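Hydrazine synthase subunit alpha (Candidatus Kuenenia stuttgartiensis, PDB 5C2V) catalyses, within the hydrazine synthase complex, the condensation of hydroxylamine formed in the gamma subunit with ammonia to give hydrazine, and carries two c-type hemes. Local coordinates at residues H426-W431 / V518-S523; V525-Q530 / A546-Y551; L722-L727 / R742-K747. All coordinates share one frame; numbering follows the deposited sequence.

In the fold
Contacts 1 and 2 are neighbours, with centres about 7 Å apart; contact 3 is remote, about 38 and 36 Å from them, centre to centre. In contact 1, strand 428-433 pairs with strand 517-522; the chain then runs into strand 527-532, which belongs to another sheet and opens contact 2. The loop of 546-551 in contact 2 returns to contact 1, where Tyr551 N lies 2.8 Å from Trp428 O, a probable hydrogen bond. Each brings one residue to the middle-domain heme, Trp431 from contact 1 and Met529 from contact 2; its iron is bound by Tyr564. Contact 3 comes last along the chain, in the C-terminal cytochrome c domain, and supplies a ligand of the bis-histidine heme.

Contact 1: residues H426-W431 / V518-S523; sequences HSWGTW and VTSQLS
Trp431 and Gln521 meet on one face of the antiparallel strands 428-431 and 518-522, held by paired backbone hydrogen bonds of Gly429 with Gln521 and Trp431 with Thr519. Strand 428-433 is the middle of a three-stranded mixed sheet, 517-522 antiparallel on one side and 553-556, which carries heme-binding Cys556, parallel on the other. From CB, Gln521 sets CG between backbone N and carbonyl carbon (chi1 65°), 4.1 Å from Trp431 CD1; the chain then extends, bringing CD to 3.6 Å from the same carbon. At the tip, OE1 accepts a hydrogen bond from Trp431 NE1 at 2.9 Å. The amide plane stands 88° to the indole: OE1 lies near the ring plane, but NE1 approaches from above the amide plane. Thr519 CG2 packs over one indole face, offset toward the rim, 3.3 Å from Trp431 NE1. Farther along, Ser427 OG donates to Ser523 OG (2.8 Å), and Ser427 O accepts from His426 ND1 and Ser523 N. Ser520 OG and Thr430 OG1, on the face opposite Gln521, bond to Ser590 and Trp580. The indole touches the middle-domain heme; its NE1 has a partner within this buried contact, through a bent bond (135°) that probably only partly fixes its rotation.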
# COMPACT_ATOMS: atom_id res chain seq x y z
N HIS D 426 0.94 30.26 -30.64
CA HIS D 426 0.24 29.03 -30.28
C HIS D 426 -1.10 29.37 -29.62
O HIS D 426 -1.26 30.45 -29.06
CB HIS D 426 1.10 28.18 -29.34
CG HIS D 426 0.71 26.74 -29.28
ND1 HIS D 426 -0.39 26.29 -28.58
CD2 HIS D 426 1.28 25.64 -29.83
CE1 HIS D 426 -0.49 24.98 -28.71
NE2 HIS D 426 0.52 24.56 -29.46
N SER D 427 -2.05 28.44 -29.71
CA SER D 427 -3.33 28.61 -29.02
C SER D 427 -3.09 28.65 -27.51
O SER D 427 -2.20 27.97 -27.01
CB SER D 427 -4.29 27.48 -29.39
OG SER D 427 -3.72 26.21 -29.10
N TRP D 428 -3.88 29.45 -26.80
CA TRP D 428 -3.68 29.59 -25.37
C TRP D 428 -4.98 29.66 -24.57
O TRP D 428 -6.06 29.86 -25.13
CB TRP D 428 -2.82 30.82 -25.08
CG TRP D 428 -3.36 32.11 -25.60
CD1 TRP D 428 -3.30 32.57 -26.89
CD2 TRP D 428 -4.03 33.13 -24.85
NE1 TRP D 428 -3.91 33.80 -26.98
CE2 TRP D 428 -4.36 34.17 -25.74
CE3 TRP D 428 -4.39 33.26 -23.50
CZ2 TRP D 428 -5.03 35.32 -25.34
CZ3 TRP D 428 -5.05 34.41 -23.10
CH2 TRP D 428 -5.37 35.42 -24.02
N GLY D 429 -4.87 29.50 -23.26
CA GLY D 429 -6.01 29.46 -22.36
C GLY D 429 -5.59 29.85 -20.96
O GLY D 429 -4.46 30.29 -20.76
N THR D 430 -6.48 29.71 -19.98
CA THR D 430 -6.18 30.14 -18.62
C THR D 430 -6.54 29.13 -17.53
O THR D 430 -7.35 28.22 -17.75
CB THR D 430 -6.90 31.47 -18.29
OG1 THR D 430 -8.31 31.32 -18.50
CG2 THR D 430 -6.38 32.60 -19.16
N TRP D 431 -5.95 29.30 -16.36
CA TRP D 431 -6.42 28.54 -15.20
C TRP D 431 -6.19 29.30 -13.90
O TRP D 431 -5.28 30.12 -13.79
CB TRP D 431 -5.75 27.15 -15.14
CG TRP D 431 -4.29 27.16 -14.83
CD1 TRP D 431 -3.26 27.10 -15.73
CD2 TRP D 431 -3.68 27.18 -13.54
NE1 TRP D 431 -2.05 27.10 -15.08
CE2 TRP D 431 -2.28 27.16 -13.73
CE3 TRP D 431 -4.18 27.23 -12.23
CZ2 TRP D 431 -1.38 27.18 -12.67
CZ3 TRP D 431 -3.28 27.26 -11.18
CH2 TRP D 431 -1.90 27.23 -11.40
N VAL D 518 -3.66 32.84 -10.73
CA VAL D 518 -4.29 32.70 -12.03
C VAL D 518 -3.27 32.99 -13.13
O VAL D 518 -2.41 33.85 -12.96
CB VAL D 518 -5.51 33.65 -12.17
CG1 VAL D 518 -5.10 35.10 -11.95
CG2 VAL D 518 -6.19 33.47 -13.52
N THR D 519 -3.36 32.27 -14.24
CA THR D 519 -2.41 32.50 -15.32
C THR D 519 -2.95 32.13 -16.70
O THR D 519 -3.91 31.36 -16.84
CB THR D 519 -1.10 31.71 -15.10
OG1 THR D 519 -0.07 32.26 -15.93
CG2 THR D 519 -1.29 30.25 -15.43
N SER D 520 -2.30 32.70 -17.72
CA SER D 520 -2.53 32.33 -19.11
C SER D 520 -1.34 31.51 -19.59
O SER D 520 -0.20 31.79 -19.24
CB SER D 520 -2.71 33.58 -19.98
OG SER D 520 -3.73 34.42 -19.47
N GLN D 521 -1.62 30.50 -20.41
CA GLN D 521 -0.58 29.57 -20.84
C GLN D 521 -0.98 28.82 -22.10
O GLN D 521 -2.06 29.04 -22.65
CB GLN D 521 -0.26 28.58 -19.73
CG GLN D 521 -1.43 27.67 -19.40
CD GLN D 521 -1.04 26.52 -18.51
OE1 GLN D 521 -0.46 26.71 -17.44
NE2 GLN D 521 -1.35 25.31 -18.94
N LEU D 522 -0.11 27.91 -22.54
CA LEU D 522 -0.35 27.09 -23.72
C LEU D 522 -1.60 26.23 -23.57
O LEU D 522 -1.98 25.86 -22.46
CB LEU D 522 0.86 26.20 -24.01
CG LEU D 522 2.17 26.87 -24.40
CD1 LEU D 522 3.34 25.93 -24.14
CD2 LEU D 522 2.14 27.27 -25.87
N SER D 523 -2.23 25.91 -24.69
CA SER D 523 -3.42 25.06 -24.69
C SER D 523 -3.21 23.88 -25.64
O SER D 523 -2.30 23.90 -26.47
CB SER D 523 -4.66 25.86 -25.08
OG SER D 523 -4.59 26.28 -26.43

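Contact 2: residues V525-Q530 / A546-Y551; sequences VPYYMQ and AYLRPY. With HEC (heme c), chain B.
Tyr527 CG lies between its backbone N and carbonyl carbon (chi1 79°), and chi2 of -83° turns the ring so that one face receives Ala546 CB. This methyl makes a CH-pi contact, 4.1 Å from the Tyr527 ring centroid and 21° off the normal, offset toward the rim. Farther out, Tyr527 OH reaches Leu548, whose CG is 3.7 Å away, the two side chains crossing at a slant. The backbones join in a single antiparallel bridge of the hydrogen-bonded type: Tyr527 N donates to Ala546 O and Ala546 N to Tyr527 O, both at 2.9 Å. It ties the loop before strand 553-556 to strand 527-532 of a four-stranded antiparallel sheet in the middle domain of hydrazine synthase alpha. Past the bridge a water donates to Val525 O and sits doubtfully close to Leu548 N. Two residues beyond Tyr527, the bent side chain of Met529 leads toward the heme, bringing SD to 3.5 Å from its CHC carbon, at the porphyrin rim. Ile464 of strand 461-467 touches the Tyr527 side chain. On the loop, Tyr547 turns its hydroxyl to Asp262, and Arg549 forms salt bridges with Asp219 and Asp524.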
# COMPACT_ATOMS: atom_id res chain seq x y z
N VAL D 525 -2.03 21.15 -24.87
CA VAL D 525 -0.80 20.47 -24.48
C VAL D 525 -0.90 19.97 -23.04
O VAL D 525 -1.51 20.63 -22.19
CB VAL D 525 0.44 21.39 -24.62
CG1 VAL D 525 0.67 21.76 -26.08
CG2 VAL D 525 0.28 22.64 -23.77
N PRO D 526 -0.32 18.79 -22.76
CA PRO D 526 -0.36 18.24 -21.40
C PRO D 526 0.53 19.01 -20.43
O PRO D 526 1.65 19.38 -20.78
CB PRO D 526 0.16 16.81 -21.59
CG PRO D 526 1.04 16.89 -22.80
CD PRO D 526 0.39 17.90 -23.70
N TYR D 527 0.03 19.26 -19.22
CA TYR D 527 0.78 20.03 -18.23
C TYR D 527 0.32 19.75 -16.80
O TYR D 527 -0.75 19.19 -16.58
CB TYR D 527 0.66 21.53 -18.52
CG TYR D 527 -0.65 22.15 -18.06
CD1 TYR D 527 -1.79 22.07 -18.85
CD2 TYR D 527 -0.73 22.82 -16.85
CE1 TYR D 527 -2.98 22.63 -18.43
CE2 TYR D 527 -1.92 23.38 -16.42
CZ TYR D 527 -3.04 23.29 -17.22
OH TYR D 527 -4.23 23.85 -16.81
N TYR D 528 1.15 20.14 -15.84
CA TYR D 528 0.76 20.11 -14.43
C TYR D 528 1.48 21.22 -13.66
O TYR D 528 2.27 21.97 -14.23
CB TYR D 528 1.04 18.74 -13.80
CG TYR D 528 2.49 18.34 -13.76
CD1 TYR D 528 3.27 18.58 -12.64
CD2 TYR D 528 3.09 17.70 -14.85
CE1 TYR D 528 4.60 18.21 -12.60
CE2 TYR D 528 4.42 17.33 -14.81
CZ TYR D 528 5.17 17.58 -13.68
OH TYR D 528 6.49 17.21 -13.64
N MET D 529 1.20 21.32 -12.36
CA MET D 529 1.65 22.46 -11.57
C MET D 529 2.34 22.06 -10.26
O MET D 529 2.14 20.96 -9.75
CB MET D 529 0.47 23.38 -11.26
CG MET D 529 -0.67 22.69 -10.54
SD MET D 529 -2.28 23.09 -11.23
CE MET D 529 -2.12 22.39 -12.87
N GLN D 530 3.14 22.98 -9.73
CA GLN D 530 3.81 22.79 -8.44
C GLN D 530 3.76 24.07 -7.61
O GLN D 530 4.21 25.11 -8.06
CB GLN D 530 5.26 22.36 -8.63
CG GLN D 530 5.45 20.96 -9.19
CD GLN D 530 6.92 20.61 -9.36
OE1 GLN D 530 7.75 21.48 -9.61
NE2 GLN D 530 7.24 19.33 -9.21
N ALA D 546 -3.10 17.63 -17.13
CA ALA D 546 -4.18 18.58 -17.35
C ALA D 546 -4.02 19.22 -18.72
O ALA D 546 -2.91 19.35 -19.22
CB ALA D 546 -4.20 19.64 -16.26
N TYR D 547 -5.14 19.60 -19.33
CA TYR D 547 -5.11 20.21 -20.65
C TYR D 547 -6.22 21.24 -20.80
O TYR D 547 -7.33 21.05 -20.33
CB TYR D 547 -5.22 19.14 -21.73
CG TYR D 547 -6.34 18.15 -21.49
CD1 TYR D 547 -6.12 17.00 -20.73
CD2 TYR D 547 -7.61 18.35 -22.01
CE1 TYR D 547 -7.13 16.09 -20.50
CE2 TYR D 547 -8.63 17.45 -21.78
CZ TYR D 547 -8.38 16.32 -21.03
OH TYR D 547 -9.40 15.42 -20.80
N LEU D 548 -5.89 22.35 -21.46
CA LEU D 548 -6.87 23.39 -21.73
C LEU D 548 -7.19 23.46 -23.21
O LEU D 548 -6.29 23.41 -24.05
CB LEU D 548 -6.36 24.75 -21.24
CG LEU D 548 -6.13 24.93 -19.74
CD1 LEU D 548 -5.42 26.25 -19.47
CD2 LEU D 548 -7.44 24.86 -18.98
N ARG D 549 -8.47 23.57 -23.54
CA ARG D 549 -8.86 23.86 -24.92
C ARG D 549 -8.58 25.33 -25.18
O ARG D 549 -8.47 26.12 -24.24
CB ARG D 549 -10.33 23.51 -25.15
CG ARG D 549 -10.68 22.04 -24.97
CD ARG D 549 -9.63 21.11 -25.59
NE ARG D 549 -9.35 21.42 -26.99
CZ ARG D 549 -10.02 20.91 -28.02
NH1 ARG D 549 -11.02 20.07 -27.81
NH2 ARG D 549 -9.68 21.25 -29.25
N PRO D 550 -8.43 25.72 -26.47
CA PRO D 550 -8.18 27.12 -26.82
C PRO D 550 -9.20 28.08 -26.20
O PRO D 550 -10.39 27.79 -26.21
CB PRO D 550 -8.29 27.12 -28.34
CG PRO D 550 -7.86 25.75 -28.73
CD PRO D 550 -8.37 24.84 -27.65
N TYR D 551 -8.70 29.19 -25.65
CA TYR D 551 -9.52 30.27 -25.08
C TYR D 551 -10.26 29.84 -23.80
O TYR D 551 -10.79 30.67 -23.07
CB TYR D 551 -10.53 30.78 -26.12
CG TYR D 551 -11.50 31.81 -25.59
CD1 TYR D 551 -11.09 33.11 -25.32
CD2 TYR D 551 -12.83 31.47 -25.35
CE1 TYR D 551 -11.98 34.05 -24.82
CE2 TYR D 551 -13.72 32.40 -24.86
CZ TYR D 551 -13.29 33.69 -24.60
OH TYR D 551 -14.18 34.62 -24.11
FE HEC B . -5.13 18.90 -8.96
CHA HEC B . -4.91 15.45 -8.98
CHB HEC B . -7.31 18.76 -11.60
CHC HEC B . -5.05 22.34 -9.21
CHD HEC B . -2.77 19.06 -6.46
NA HEC B . -5.95 17.39 -10.07
C1A HEC B . -5.72 16.04 -9.92
C2A HEC B . -6.49 15.33 -10.92
C3A HEC B . -7.15 16.24 -11.65
C4A HEC B . -6.83 17.55 -11.13
CMA HEC B . -8.10 15.94 -12.83
CAA HEC B . -6.52 13.80 -11.11
CBA HEC B . -7.76 13.21 -10.45
CGA HEC B . -7.69 13.35 -8.95
O1A HEC B . -8.67 13.82 -8.33
O2A HEC B . -6.63 12.98 -8.36
NB HEC B . -5.92 20.30 -10.27
C1B HEC B . -6.99 20.00 -11.09
C2B HEC B . -7.73 21.23 -11.33
C3B HEC B . -7.11 22.22 -10.68
C4B HEC B . -5.96 21.66 -10.00
CMB HEC B . -9.00 21.37 -12.19
CAB HEC B . -7.57 23.70 -10.66
CBB HEC B . -6.52 24.58 -11.39
NC HEC B . -4.14 20.42 -7.98
C1C HEC B . -4.18 21.76 -8.31
C2C HEC B . -3.22 22.46 -7.48
C3C HEC B . -2.52 21.55 -6.81
C4C HEC B . -3.13 20.25 -7.05
CMC HEC B . -2.84 23.95 -7.62
CAC HEC B . -1.36 21.84 -5.84
CBC HEC B . -0.05 21.25 -6.41
ND HEC B . -4.01 17.48 -7.90
C1D HEC B . -3.11 17.79 -6.88
C2D HEC B . -2.57 16.57 -6.33
C3D HEC B . -3.24 15.44 -7.12
C4D HEC B . -4.11 16.10 -8.06
CMD HEC B . -1.54 16.45 -5.18
CAD HEC B . -3.04 13.92 -6.95
CBD HEC B . -1.61 13.57 -7.35
CGD HEC B . -1.38 12.10 -7.17
O1D HEC B . -0.20 11.68 -7.26
O2D HEC B . -2.36 11.36 -6.92
O HOH W 1 -3.44 22.76 -22.03

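Contact 3: residues L722-L727 / R742-K747; sequences LYEAEL and RLLHNK. With HEC (heme c), chain C.
Glu724 reaches across to the heme-ligand loop and uses its two carboxylate oxygens on different partners. The tight part is at OE1, which accepts from His745 N at 2.7 Å, on its anti side and 22° out of the carboxylate plane, with a straight N-H (166°). The Glu724 chain bends at chi2 (-69°), which sets CD, and so the carboxylate, beside His745 N; Glu724 CG packs 3.7 Å from Asn746 CB. OE1 also makes a salt bridge with Arg721, so the carboxylate has arginines at both oxygens. His745 ND1 donates to Leu743 O (2.6 Å), in the imidazole plane but from above the Leu743 carbonyl plane, probably orienting the ring whose NE2 binds the iron at 2.1 Å; His662 is the other axial ligand of this bis-histidine heme c. The other side is more open: exposed Arg742 meets Glu724 OE2 tip to tip in a salt bridge through NH2, its modelled 2.4 Å doubtful, and the Leu744 side chain adds CD2, 3.9 Å from Glu724 CD. Glu724 is the C-prime residue of a Schellman motif; 722-727 runs from the end of helix 717-722 into the connection to helix 751-762, in which 742-747 also lies, and Leu722 and Tyr723 lean on helix 751-762.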
# COMPACT_ATOMS: atom_id res chain seq x y z
N LEU D 722 23.38 21.68 -0.07
CA LEU D 722 23.69 22.86 -0.87
C LEU D 722 23.14 24.13 -0.22
O LEU D 722 23.69 25.21 -0.41
CB LEU D 722 23.13 22.71 -2.29
CG LEU D 722 23.91 21.77 -3.20
CD1 LEU D 722 23.18 21.55 -4.52
CD2 LEU D 722 25.31 22.30 -3.45
N TYR D 723 22.06 24.00 0.54
CA TYR D 723 21.54 25.13 1.32
C TYR D 723 21.98 25.08 2.78
O TYR D 723 21.74 26.03 3.54
CB TYR D 723 20.02 25.18 1.23
CG TYR D 723 19.49 25.66 -0.10
CD1 TYR D 723 19.45 24.80 -1.20
CD2 TYR D 723 19.03 26.96 -0.27
CE1 TYR D 723 18.96 25.23 -2.42
CE2 TYR D 723 18.54 27.39 -1.49
CZ TYR D 723 18.51 26.53 -2.56
OH TYR D 723 18.03 26.96 -3.77
N GLU D 724 22.64 23.99 3.17
CA GLU D 724 23.10 23.78 4.55
C GLU D 724 22.03 24.07 5.61
O GLU D 724 22.29 24.79 6.58
CB GLU D 724 24.34 24.62 4.84
CG GLU D 724 25.59 24.19 4.07
CD GLU D 724 26.14 22.85 4.53
OE1 GLU D 724 27.04 22.32 3.85
OE2 GLU D 724 25.68 22.33 5.57
N ALA D 725 20.84 23.50 5.42
CA ALA D 725 19.74 23.69 6.36
C ALA D 725 18.74 22.55 6.24
O ALA D 725 18.77 21.80 5.25
CB ALA D 725 19.05 25.03 6.13
N GLU D 726 17.85 22.39 7.22
CA GLU D 726 16.80 21.40 7.09
C GLU D 726 15.57 22.06 6.47
O GLU D 726 14.89 22.88 7.08
CB GLU D 726 16.48 20.74 8.44
CG GLU D 726 16.07 21.67 9.58
CD GLU D 726 15.72 20.90 10.85
OE1 GLU D 726 14.84 20.02 10.79
OE2 GLU D 726 16.33 21.18 11.91
N LEU D 727 15.31 21.70 5.22
CA LEU D 727 14.33 22.38 4.39
C LEU D 727 12.89 21.91 4.61
O LEU D 727 11.96 22.71 4.61
CB LEU D 727 14.71 22.24 2.92
CG LEU D 727 16.07 22.87 2.60
CD1 LEU D 727 16.48 22.59 1.16
CD2 LEU D 727 16.04 24.37 2.86
N ARG D 742 33.13 18.31 8.99
CA ARG D 742 32.09 18.87 8.13
C ARG D 742 32.65 20.02 7.29
O ARG D 742 33.57 20.72 7.70
CB ARG D 742 30.91 19.35 8.97
CG ARG D 742 29.71 19.80 8.15
CD ARG D 742 28.58 20.33 9.03
NE ARG D 742 27.48 20.84 8.23
CZ ARG D 742 26.37 21.36 8.74
NH1 ARG D 742 26.21 21.44 10.05
NH2 ARG D 742 25.41 21.81 7.93
N LEU D 743 32.08 20.19 6.10
CA LEU D 743 32.46 21.28 5.21
C LEU D 743 31.22 21.97 4.67
O LEU D 743 30.34 21.31 4.10
CB LEU D 743 33.34 20.76 4.07
CG LEU D 743 34.06 21.80 3.22
CD1 LEU D 743 35.03 22.61 4.08
CD2 LEU D 743 34.80 21.12 2.09
N LEU D 744 31.13 23.28 4.85
CA LEU D 744 29.95 24.03 4.41
C LEU D 744 29.90 24.11 2.88
O LEU D 744 30.82 24.62 2.25
CB LEU D 744 29.95 25.43 5.02
CG LEU D 744 29.79 25.49 6.54
CD1 LEU D 744 29.84 26.93 7.03
CD2 LEU D 744 28.49 24.82 6.97
N HIS D 745 28.81 23.60 2.31
CA HIS D 745 28.65 23.54 0.86
C HIS D 745 27.79 24.65 0.26
O HIS D 745 27.57 24.67 -0.95
CB HIS D 745 28.07 22.18 0.47
CG HIS D 745 29.07 21.06 0.50
ND1 HIS D 745 29.83 20.78 1.61
CD2 HIS D 745 29.44 20.17 -0.45
CE1 HIS D 745 30.63 19.76 1.34
NE2 HIS D 745 30.41 19.37 0.10
N ASN D 746 27.30 25.56 1.09
CA ASN D 746 26.31 26.53 0.62
C ASN D 746 26.90 27.65 -0.24
O ASN D 746 26.18 28.27 -1.02
CB ASN D 746 25.56 27.13 1.81
CG ASN D 746 26.46 27.88 2.77
OD1 ASN D 746 27.65 27.60 2.87
ND2 ASN D 746 25.89 28.84 3.49
N LYS D 747 28.19 27.91 -0.09
CA LYS D 747 28.83 28.98 -0.84
C LYS D 747 29.61 28.52 -2.08
O LYS D 747 30.25 29.33 -2.76
CB LYS D 747 29.74 29.79 0.09
CG LYS D 747 28.94 30.48 1.18
CD LYS D 747 29.76 31.46 2.00
CE LYS D 747 28.86 32.16 3.01
NZ LYS D 747 29.60 33.14 3.85
FE HEC C . 31.13 17.93 -1.23
CHA HEC C . 30.32 15.84 1.37
CHB HEC C . 28.05 17.37 -2.65
CHC HEC C . 31.88 20.12 -3.80
CHD HEC C . 34.31 18.34 -0.00
NA HEC C . 29.51 16.78 -0.76
C1A HEC C . 29.36 16.05 0.41
C2A HEC C . 28.00 15.55 0.44
C3A HEC C . 27.37 15.97 -0.66
C4A HEC C . 28.31 16.75 -1.44
CMA HEC C . 25.91 15.67 -1.04
CAA HEC C . 27.38 14.69 1.56
CBA HEC C . 27.63 13.21 1.27
CGA HEC C . 26.91 12.36 2.28
O1A HEC C . 26.59 11.19 1.97
O2A HEC C . 26.64 12.87 3.40
NB HEC C . 30.17 18.57 -2.94
C1B HEC C . 28.86 18.30 -3.27
C2B HEC C . 28.48 19.17 -4.37
C3B HEC C . 29.54 19.92 -4.69
C4B HEC C . 30.62 19.57 -3.80
CMB HEC C . 27.10 19.19 -5.06
CAB HEC C . 29.63 21.00 -5.80
CBB HEC C . 28.81 22.24 -5.38
NC HEC C . 32.78 19.03 -1.80
C1C HEC C . 32.88 19.86 -2.89
C2C HEC C . 34.17 20.51 -2.85
C3C HEC C . 34.89 19.93 -1.88
C4C HEC C . 34.00 19.05 -1.14
CMC HEC C . 34.73 21.40 -3.99
CAC HEC C . 36.36 20.24 -1.50
CBC HEC C . 36.51 21.69 -0.99
ND HEC C . 32.16 17.18 0.43
C1D HEC C . 33.48 17.54 0.74
C2D HEC C . 33.84 16.91 2.00
C3D HEC C . 32.60 16.13 2.45
C4D HEC C . 31.61 16.35 1.41
CMD HEC C . 35.19 17.03 2.73
CAD HEC C . 32.52 15.29 3.75
CBD HEC C . 31.17 15.35 4.48
CGD HEC C . 30.76 16.77 4.79
O1D HEC C . 29.54 17.00 5.00
O2D HEC C . 31.64 17.66 4.83